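Local coordinates for protein ORF10 (Moritella marina, PDB 6RIW) that probably condenses acyl-carrier-protein-bound units as the ketosynthase-chain length factor part of a larger polyunsaturated fatty acid synthase, at residues C60-Y65 / A243-A248. Sequence-based numbering, arbitrary orientation.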
loop_
_atom_site.group_PDB
_atom_site.type_symbol
_atom_site.label_atom_id
_atom_site.label_comp_id
_atom_site.label_asym_id
_atom_site.label_seq_id
_atom_site.Cartn_x
_atom_site.Cartn_y
_atom_site.Cartn_z
ATOM N N CYS A 60 18.834 15.634 -7.143
ATOM C CA CYS A 60 19.149 15.768 -5.728
ATOM C C CYS A 60 19.394 14.374 -5.163
ATOM O O CYS A 60 18.634 13.448 -5.471
ATOM C CB CYS A 60 18.000 16.472 -4.990
ATOM S SG CYS A 60 18.191 16.622 -3.181
ATOM N N VAL A 61 20.459 14.213 -4.373
ATOM C CA VAL A 61 20.741 12.938 -3.709
ATOM C C VAL A 61 20.630 13.032 -2.194
ATOM O O VAL A 61 20.854 12.025 -1.503
ATOM C CB VAL A 61 22.119 12.369 -4.112
ATOM C CG1 VAL A 61 22.152 12.035 -5.598
ATOM C CG2 VAL A 61 23.230 13.335 -3.743
ATOM N N HIS A 62 20.259 14.194 -1.656
ATOM C CA HIS A 62 20.110 14.363 -0.218
ATOM C C HIS A 62 18.823 13.704 0.274
ATOM O O HIS A 62 17.787 13.757 -0.393
ATOM C CB HIS A 62 20.100 15.850 0.145
ATOM C CG HIS A 62 21.457 16.483 0.118
ATOM N ND1 HIS A 62 21.983 17.071 -1.015
ATOM C CD2 HIS A 62 22.407 16.595 1.076
ATOM C CE1 HIS A 62 23.198 17.517 -0.752
ATOM N NE2 HIS A 62 23.477 17.243 0.509
ATOM N N GLY A 63 18.898 13.100 1.454
ATOM C CA GLY A 63 17.728 12.497 2.070
ATOM C C GLY A 63 18.041 12.075 3.489
ATOM O O GLY A 63 19.145 12.286 3.996
ATOM N N GLY A 64 17.040 11.479 4.132
ATOM C CA GLY A 64 17.241 10.898 5.439
ATOM C C GLY A 64 17.340 9.396 5.290
ATOM O O GLY A 64 16.337 8.753 4.984
ATOM N N TYR A 65 18.530 8.821 5.464
ATOM C CA TYR A 65 18.724 7.400 5.210
ATOM C C TYR A 65 19.084 6.663 6.486
ATOM O O TYR A 65 19.561 7.253 7.462
ATOM C CB TYR A 65 19.804 7.162 4.150
ATOM C CG TYR A 65 19.432 7.849 2.869
ATOM C CD1 TYR A 65 18.362 7.393 2.108
ATOM C CD2 TYR A 65 20.123 8.981 2.440
ATOM C CE1 TYR A 65 18.004 8.038 0.941
ATOM C CE2 TYR A 65 19.777 9.628 1.276
ATOM C CZ TYR A 65 18.717 9.154 0.529
ATOM O OH TYR A 65 18.362 9.810 -0.633
ATOM N N ALA A 243 15.546 23.736 -5.727
ATOM C CA ALA A 243 16.519 24.148 -6.730
ATOM C C ALA A 243 17.727 24.816 -6.084
ATOM O O ALA A 243 18.851 24.642 -6.567
ATOM C CB ALA A 243 15.862 25.074 -7.758
ATOM N N ASN A 244 17.532 25.538 -4.977
ATOM C CA ASN A 244 18.646 26.152 -4.261
ATOM C C ASN A 244 19.251 25.232 -3.197
ATOM O O ASN A 244 20.050 25.689 -2.374
ATOM C CB ASN A 244 18.199 27.479 -3.638
ATOM C CG ASN A 244 17.221 27.295 -2.492
ATOM O OD1 ASN A 244 16.747 26.184 -2.230
ATOM N ND2 ASN A 244 16.914 28.389 -1.799
ATOM N N ASN A 245 18.862 23.957 -3.180
ATOM C CA ASN A 245 19.358 22.964 -2.220
ATOM C C ASN A 245 19.038 23.328 -0.768
ATOM O O ASN A 245 19.691 22.836 0.156
ATOM C CB ASN A 245 20.864 22.725 -2.395
ATOM C CG ASN A 245 21.292 21.321 -1.984
ATOM O OD1 ASN A 245 22.152 21.157 -1.118
ATOM N ND2 ASN A 245 20.694 20.304 -2.604
ATOM N N VAL A 246 18.017 24.156 -0.539
ATOM C CA VAL A 246 17.594 24.522 0.810
ATOM C C VAL A 246 16.298 23.777 1.134
ATOM O O VAL A 246 15.231 24.087 0.583
ATOM C CB VAL A 246 17.407 26.039 0.973
ATOM C CG1 VAL A 246 16.874 26.360 2.355
ATOM C CG2 VAL A 246 18.734 26.757 0.739
ATOM N N HIS A 247 16.392 22.817 2.054
ATOM C CA HIS A 247 15.241 22.106 2.617
ATOM C C HIS A 247 15.100 22.562 4.067
ATOM O O HIS A 247 15.852 22.120 4.939
ATOM C CB HIS A 247 15.424 20.591 2.515
ATOM C CG HIS A 247 14.574 19.819 3.477
ATOM N ND1 HIS A 247 13.192 19.849 3.447
ATOM C CD2 HIS A 247 14.912 19.011 4.511
ATOM C CE1 HIS A 247 12.716 19.086 4.420
ATOM N NE2 HIS A 247 13.738 18.572 5.083
ATOM N N ALA A 248 14.137 23.443 4.325
ATOM C CA ALA A 248 14.046 24.113 5.623
ATOM C C ALA A 248 12.590 24.395 5.941
ATOM O O ALA A 248 12.068 25.479 5.639
ATOM C CB ALA A 248 14.857 25.405 5.634
#
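Asn245 meets His62 and Cys60 at the end of its side chain, and the turn that presents it begins one residue earlier. Asn244 OD1 accepts from Val246 N at 2.9 Å, an Asx turn whose donor stands above the carbonyl plane rather than on a lone pair; Asn244 ND2 is held in turn by Asn253 O. Between Asn244 and Val246, Asn245 has positive phi and swings CG roughly anti to its own N (chi1 -151°), which carries the amide to the other chain segment. There it crosses the His62 side chain at about a right angle, with amide and imidazole planes 63° apart. Asn245 OD1 lies 3.8 Å from His62 CE1 and Asn245 ND2 lies 3.8 Å from His62 ND1, separations of van der Waals contact. Asn245 ND2 is also 4.5 Å from Cys60 SG, a marginal approach; that sulfur weakly accepts from His62 N at 3.5 Å. In the N-terminal ketosynthase of this didomain, of thiolase-like fold, this touch joins the loop between helix 228-237 and strand 259-270 to short strand 62-64, which pairs in parallel with 259-270. Replacing His62 by alanine would probably cost the Asn245 amide its contact, leaving it freer to turn, and Phe258 one of its ring neighbours, the imidazole lying nearly parallel to it. Farther along, the His247 ring meets the same Phe258 obliquely, while its NE2 is hydrogen-bonded to Lys363 O.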